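Local coordinates for 2-oxo-1,2-dihydroquinoline 8-monooxygenase, oxygenase component (Pseudomonas putida, PDB 1Z02), which probably hydroxylates 2-oxo-1,2-dihydroquinoline at carbon 8, as a trimeric Rieske oxygenase with a [2Fe-2S] cluster and a mononuclear iron in each chain, at residues N306-Y318 and T325-P337. Numbering follows the deposited sequence.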
loop_
_atom_site.group_PDB
_atom_site.type_symbol
_atom_site.label_atom_id
_atom_site.label_comp_id
_atom_site.label_asym_id
_atom_site.label_seq_id
_atom_site.Cartn_x
_atom_site.Cartn_y
_atom_site.Cartn_z
ATOM N N ASN A 306 0.403 27.677 32.117
ATOM C CA ASN A 306 1.699 28.297 32.362
ATOM C C ASN A 306 2.831 27.758 31.488
ATOM O O ASN A 306 3.955 27.540 31.958
ATOM C CB ASN A 306 2.067 28.152 33.838
ATOM C CG ASN A 306 2.849 29.335 34.352
ATOM O OD1 ASN A 306 2.423 30.485 34.202
ATOM N ND2 ASN A 306 3.993 29.069 34.964
ATOM N N TRP A 307 2.531 27.558 30.208
ATOM C CA TRP A 307 3.517 27.058 29.256
ATOM C C TRP A 307 3.356 27.769 27.910
ATOM O O TRP A 307 2.239 27.926 27.408
ATOM C CB TRP A 307 3.353 25.547 29.085
ATOM C CG TRP A 307 4.389 24.905 28.218
ATOM C CD1 TRP A 307 4.363 24.785 26.858
ATOM C CD2 TRP A 307 5.618 24.309 28.648
ATOM N NE1 TRP A 307 5.496 24.150 26.414
ATOM C CE2 TRP A 307 6.287 23.846 27.493
ATOM C CE3 TRP A 307 6.223 24.122 29.900
ATOM C CZ2 TRP A 307 7.529 23.207 27.550
ATOM C CZ3 TRP A 307 7.463 23.484 29.957
ATOM C CH2 TRP A 307 8.100 23.034 28.786
ATOM N N PRO A 308 4.472 28.214 27.310
ATOM C CA PRO A 308 5.845 28.087 27.822
ATOM C C PRO A 308 6.239 29.147 28.857
ATOM O O PRO A 308 7.293 29.053 29.490
ATOM C CB PRO A 308 6.689 28.168 26.554
ATOM C CG PRO A 308 5.897 29.063 25.690
ATOM C CD PRO A 308 4.476 28.623 25.896
ATOM N N GLU A 309 5.387 30.155 29.012
ATOM C CA GLU A 309 5.616 31.229 29.973
ATOM C C GLU A 309 4.297 31.686 30.599
ATOM O O GLU A 309 3.213 31.334 30.122
ATOM C CB GLU A 309 6.296 32.416 29.288
ATOM C CG GLU A 309 7.732 32.148 28.873
ATOM C CD GLU A 309 8.318 33.266 28.030
ATOM O OE1 GLU A 309 9.552 33.272 27.831
ATOM O OE2 GLU A 309 7.549 34.132 27.560
ATOM N N GLU A 310 4.395 32.483 31.659
ATOM C CA GLU A 310 3.209 32.968 32.349
ATOM C C GLU A 310 2.271 33.698 31.403
ATOM O O GLU A 310 2.714 34.386 30.481
ATOM C CB GLU A 310 3.605 33.890 33.502
ATOM C CG GLU A 310 4.668 33.324 34.406
ATOM C CD GLU A 310 4.906 34.190 35.620
ATOM O OE1 GLU A 310 5.843 33.888 36.384
ATOM O OE2 GLU A 310 4.158 35.171 35.815
ATOM N N HIS A 311 0.973 33.546 31.645
ATOM C CA HIS A 311 -0.059 34.175 30.820
ATOM C C HIS A 311 -0.193 33.545 29.438
ATOM O O HIS A 311 -1.017 33.969 28.627
ATOM C CB HIS A 311 0.193 35.677 30.675
ATOM C CG HIS A 311 0.206 36.411 31.978
ATOM N ND1 HIS A 311 1.365 36.666 32.677
ATOM C CD2 HIS A 311 -0.805 36.917 32.726
ATOM C CE1 HIS A 311 1.068 37.299 33.799
ATOM N NE2 HIS A 311 -0.240 37.462 33.852
ATOM N N VAL A 312 0.628 32.535 29.173
ATOM C CA VAL A 312 0.581 31.815 27.903
ATOM C C VAL A 312 0.183 30.386 28.242
ATOM O O VAL A 312 0.607 29.860 29.268
ATOM C CB VAL A 312 1.960 31.786 27.203
ATOM C CG1 VAL A 312 1.863 31.017 25.899
ATOM C CG2 VAL A 312 2.449 33.202 26.944
ATOM N N VAL A 313 -0.627 29.764 27.389
ATOM C CA VAL A 313 -1.078 28.386 27.612
ATOM C C VAL A 313 -1.037 27.587 26.308
ATOM O O VAL A 313 -1.270 28.139 25.227
ATOM C CB VAL A 313 -2.521 28.357 28.181
ATOM C CG1 VAL A 313 -3.477 29.038 27.220
ATOM C CG2 VAL A 313 -2.962 26.922 28.417
ATOM N N GLN A 314 -0.722 26.294 26.409
ATOM C CA GLN A 314 -0.668 25.438 25.229
ATOM C C GLN A 314 -1.811 24.434 25.200
ATOM O O GLN A 314 -2.072 23.744 26.187
ATOM C CB GLN A 314 0.661 24.680 25.147
ATOM C CG GLN A 314 0.804 23.869 23.848
ATOM C CD GLN A 314 2.220 23.352 23.613
ATOM O OE1 GLN A 314 3.195 24.044 23.895
ATOM N NE2 GLN A 314 2.333 22.141 23.078
ATOM N N TYR A 315 -2.492 24.373 24.059
ATOM C CA TYR A 315 -3.612 23.457 23.861
ATOM C C TYR A 315 -3.294 22.526 22.707
ATOM O O TYR A 315 -2.693 22.945 21.719
ATOM C CB TYR A 315 -4.892 24.225 23.512
ATOM C CG TYR A 315 -5.442 25.070 24.632
ATOM C CD1 TYR A 315 -5.459 26.462 24.536
ATOM C CD2 TYR A 315 -5.973 24.478 25.778
ATOM C CE1 TYR A 315 -5.996 27.246 25.550
ATOM C CE2 TYR A 315 -6.513 25.250 26.797
ATOM C CZ TYR A 315 -6.521 26.637 26.676
ATOM O OH TYR A 315 -7.041 27.408 27.689
ATOM N N GLU A 316 -3.700 21.267 22.829
ATOM C CA GLU A 316 -3.471 20.301 21.765
ATOM C C GLU A 316 -4.699 19.442 21.503
ATOM O O GLU A 316 -5.496 19.161 22.402
ATOM C CB GLU A 316 -2.296 19.375 22.088
ATOM C CG GLU A 316 -0.994 20.076 22.389
ATOM C CD GLU A 316 0.176 19.115 22.427
ATOM O OE1 GLU A 316 -0.026 17.934 22.790
ATOM O OE2 GLU A 316 1.306 19.540 22.103
ATOM N N TRP A 317 -4.842 19.046 20.246
ATOM C CA TRP A 317 -5.925 18.181 19.803
ATOM C C TRP A 317 -5.229 17.085 19.001
ATOM O O TRP A 317 -4.142 17.301 18.472
ATOM C CB TRP A 317 -6.886 18.944 18.890
ATOM C CG TRP A 317 -7.852 19.843 19.599
ATOM C CD1 TRP A 317 -9.113 19.521 20.010
ATOM C CD2 TRP A 317 -7.649 21.218 19.960
ATOM N NE1 TRP A 317 -9.713 20.609 20.599
ATOM C CE2 TRP A 317 -8.836 21.662 20.582
ATOM C CE3 TRP A 317 -6.581 22.115 19.812
ATOM C CZ2 TRP A 317 -8.987 22.971 21.064
ATOM C CZ3 TRP A 317 -6.728 23.420 20.290
ATOM C CH2 TRP A 317 -7.926 23.834 20.908
ATOM N N TYR A 318 -5.856 15.918 18.937
ATOM C CA TYR A 318 -5.337 14.768 18.204
ATOM C C TYR A 318 -6.582 14.280 17.473
ATOM O O TYR A 318 -7.162 13.241 17.793
ATOM C CB TYR A 318 -4.804 13.720 19.192
ATOM C CG TYR A 318 -4.023 14.345 20.341
ATOM C CD1 TYR A 318 -4.677 14.853 21.458
ATOM C CD2 TYR A 318 -2.636 14.494 20.278
ATOM C CE1 TYR A 318 -3.976 15.496 22.477
ATOM C CE2 TYR A 318 -1.921 15.136 21.301
ATOM C CZ TYR A 318 -2.603 15.635 22.394
ATOM O OH TYR A 318 -1.922 16.284 23.401
ATOM N N THR A 325 -4.699 7.575 11.181
ATOM C CA THR A 325 -4.112 8.897 10.937
ATOM C C THR A 325 -4.915 9.896 11.750
ATOM O O THR A 325 -6.102 9.683 12.011
ATOM C CB THR A 325 -4.132 9.336 9.441
ATOM O OG1 THR A 325 -5.475 9.357 8.945
ATOM C CG2 THR A 325 -3.291 8.397 8.596
ATOM N N HIS A 326 -4.260 10.969 12.177
ATOM C CA HIS A 326 -4.897 12.016 12.968
ATOM C C HIS A 326 -4.230 13.341 12.650
ATOM O O HIS A 326 -3.130 13.376 12.091
ATOM C CB HIS A 326 -4.753 11.741 14.467
ATOM C CG HIS A 326 -3.334 11.715 14.948
ATOM N ND1 HIS A 326 -2.489 10.651 14.713
ATOM C CD2 HIS A 326 -2.602 12.632 15.625
ATOM C CE1 HIS A 326 -1.298 10.914 15.221
ATOM N NE2 HIS A 326 -1.338 12.112 15.780
ATOM N N GLU A 327 -4.893 14.434 13.005
ATOM C CA GLU A 327 -4.342 15.766 12.767
ATOM C C GLU A 327 -3.943 16.330 14.135
ATOM O O GLU A 327 -4.789 16.597 14.980
ATOM C CB GLU A 327 -5.390 16.659 12.091
ATOM C CG GLU A 327 -4.843 17.962 11.511
ATOM C CD GLU A 327 -3.891 17.744 10.353
ATOM O OE1 GLU A 327 -3.663 16.587 9.958
ATOM O OE2 GLU A 327 -3.358 18.736 9.829
ATOM N N TYR A 328 -2.641 16.488 14.345
ATOM C CA TYR A 328 -2.113 16.982 15.612
ATOM C C TYR A 328 -2.021 18.513 15.666
ATOM O O TYR A 328 -1.235 19.135 14.946
ATOM C CB TYR A 328 -0.747 16.333 15.843
ATOM C CG TYR A 328 0.068 16.883 16.992
ATOM C CD1 TYR A 328 -0.480 17.025 18.273
ATOM C CD2 TYR A 328 1.418 17.186 16.817
ATOM C CE1 TYR A 328 0.306 17.451 19.351
ATOM C CE2 TYR A 328 2.210 17.608 17.883
ATOM C CZ TYR A 328 1.653 17.735 19.148
ATOM O OH TYR A 328 2.466 18.119 20.192
ATOM N N TRP A 329 -2.844 19.110 16.525
ATOM C CA TRP A 329 -2.870 20.558 16.692
ATOM C C TRP A 329 -2.046 21.001 17.893
ATOM O O TRP A 329 -2.068 20.357 18.942
ATOM C CB TRP A 329 -4.307 21.053 16.883
ATOM C CG TRP A 329 -5.171 20.946 15.664
ATOM C CD1 TRP A 329 -5.571 19.802 15.027
ATOM C CD2 TRP A 329 -5.773 22.034 14.949
ATOM N NE1 TRP A 329 -6.386 20.115 13.963
ATOM C CE2 TRP A 329 -6.525 21.478 13.892
ATOM C CE3 TRP A 329 -5.747 23.429 15.098
ATOM C CZ2 TRP A 329 -7.250 22.266 12.989
ATOM C CZ3 TRP A 329 -6.466 24.212 14.203
ATOM C CH2 TRP A 329 -7.206 23.627 13.162
ATOM N N GLU A 330 -1.312 22.099 17.717
ATOM C CA GLU A 330 -0.502 22.694 18.780
ATOM C C GLU A 330 -0.711 24.197 18.714
ATOM O O GLU A 330 -0.291 24.822 17.750
ATOM C CB GLU A 330 0.990 22.457 18.569
ATOM C CG GLU A 330 1.460 21.044 18.612
ATOM C CD GLU A 330 2.931 20.967 18.314
ATOM O OE1 GLU A 330 3.737 21.436 19.146
ATOM O OE2 GLU A 330 3.282 20.461 17.233
ATOM N N ILE A 331 -1.364 24.780 19.712
ATOM C CA ILE A 331 -1.534 26.224 19.706
ATOM C C ILE A 331 -1.149 26.840 21.041
ATOM O O ILE A 331 -1.229 26.198 22.094
ATOM C CB ILE A 331 -3.001 26.662 19.366
ATOM C CG1 ILE A 331 -3.952 26.268 20.501
ATOM C CG2 ILE A 331 -3.425 26.070 18.029
ATOM C CD1 ILE A 331 -5.328 26.862 20.389
ATOM N N LEU A 332 -0.714 28.093 20.974
ATOM C CA LEU A 332 -0.335 28.859 22.154
ATOM C C LEU A 332 -1.293 30.031 22.177
ATOM O O LEU A 332 -1.500 30.694 21.159
ATOM C CB LEU A 332 1.110 29.359 22.049
ATOM C CG LEU A 332 2.177 28.268 22.093
ATOM C CD1 LEU A 332 3.547 28.867 21.898
ATOM C CD2 LEU A 332 2.079 27.531 23.416
ATOM N N VAL A 333 -1.884 30.271 23.337
ATOM C CA VAL A 333 -2.845 31.348 23.491
ATOM C C VAL A 333 -2.383 32.347 24.542
ATOM O O VAL A 333 -1.823 31.966 25.570
ATOM C CB VAL A 333 -4.228 30.784 23.911
ATOM C CG1 VAL A 333 -5.254 31.906 23.968
ATOM C CG2 VAL A 333 -4.683 29.706 22.922
ATOM N N ARG A 334 -2.595 33.627 24.258
ATOM C CA ARG A 334 -2.253 34.700 25.188
ATOM C C ARG A 334 -3.190 35.867 24.912
ATOM O O ARG A 334 -3.368 36.264 23.762
ATOM C CB ARG A 334 -0.808 35.166 25.010
ATOM C CG ARG A 334 -0.402 36.186 26.066
ATOM C CD ARG A 334 0.928 36.860 25.793
ATOM N NE ARG A 334 1.248 37.806 26.863
ATOM C CZ ARG A 334 2.229 37.632 27.745
ATOM N NH1 ARG A 334 2.445 38.541 28.688
ATOM N NH2 ARG A 334 3.004 36.558 27.682
ATOM N N VAL A 335 -3.799 36.410 25.960
ATOM C CA VAL A 335 -4.709 37.529 25.786
ATOM C C VAL A 335 -3.893 38.783 25.506
ATOM O O VAL A 335 -3.022 39.167 26.290
ATOM C CB VAL A 335 -5.590 37.747 27.038
ATOM C CG1 VAL A 335 -6.468 38.982 26.849
ATOM C CG2 VAL A 335 -6.478 36.522 27.263
ATOM N N CYS A 336 -4.174 39.405 24.368
ATOM C CA CYS A 336 -3.466 40.606 23.953
ATOM C C CYS A 336 -4.464 41.730 23.728
ATOM O O CYS A 336 -5.058 41.829 22.659
ATOM C CB CYS A 336 -2.690 40.326 22.665
ATOM S SG CYS A 336 -1.514 38.910 22.780
ATOM N N PRO A 337 -4.645 42.603 24.732
ATOM C CA PRO A 337 -5.582 43.731 24.655
ATOM C C PRO A 337 -5.301 44.758 23.559
ATOM O O PRO A 337 -6.180 45.099 22.767
ATOM C CB PRO A 337 -5.501 44.344 26.052
ATOM C CG PRO A 337 -5.119 43.184 26.914
ATOM C CD PRO A 337 -4.065 42.504 26.080
HETATM O O HOH W 1 6.138 36.605 27.928
HETATM O O HOH W 2 5.189 35.954 30.233
HETATM O O HOH W 3 -3.082 35.704 28.532
#
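Glu316 and Tyr328 meet diagonally across a beta hairpin, strands 313-318 and 325-335 running antiparallel in the sheet of the Bet v 1-like catalytic domain. The hydroxyl Tyr328 OH donates to Glu316 OE2 at 2.6 Å, coming from above the carboxylate plane, with ring and carboxylate almost perpendicular (89°). Gln314 NE2 reaches the same oxygen from the opposite face, so OE2 is gripped from both sides, while Tyr318 OH takes the anti lone pair of OE1. Three donors thus fix the rotation of this buried carboxylate. Tyr318 and Tyr328 lie nearly parallel but slid apart, ring centres 5.8 Å from each other. This polar network lies near the mononuclear iron: the Tyr328 side chain comes within about 5 Å of that of the iron ligand Asp365. Further along this face, Leu332 CD2 wedges against Gln314 CB and touches Pro308 CD, both at 3.6 Å.

The other face is largely apolar and aromatic. Ile331 CG1 stands between its backbone N and carbonyl carbon (chi1 68°), which swings CD1 to the edge of the Trp317 indole, 3.7 Å from CZ3. Val333 CG2 touches the Tyr315 ring in plane at its edge, and Val313 CG2 lies over the rim of one face of that ring; Tyr315 OH hydrogen-bonds to the Pro189 carbonyl oxygen. Paired backbone bonds at Val313-Val333 and Tyr315-Ile331 hold the register. Beyond them, at the turn 309-312, His311 CB sits over the centre of the Arg334 guanidinium, 4.1 Å from CZ.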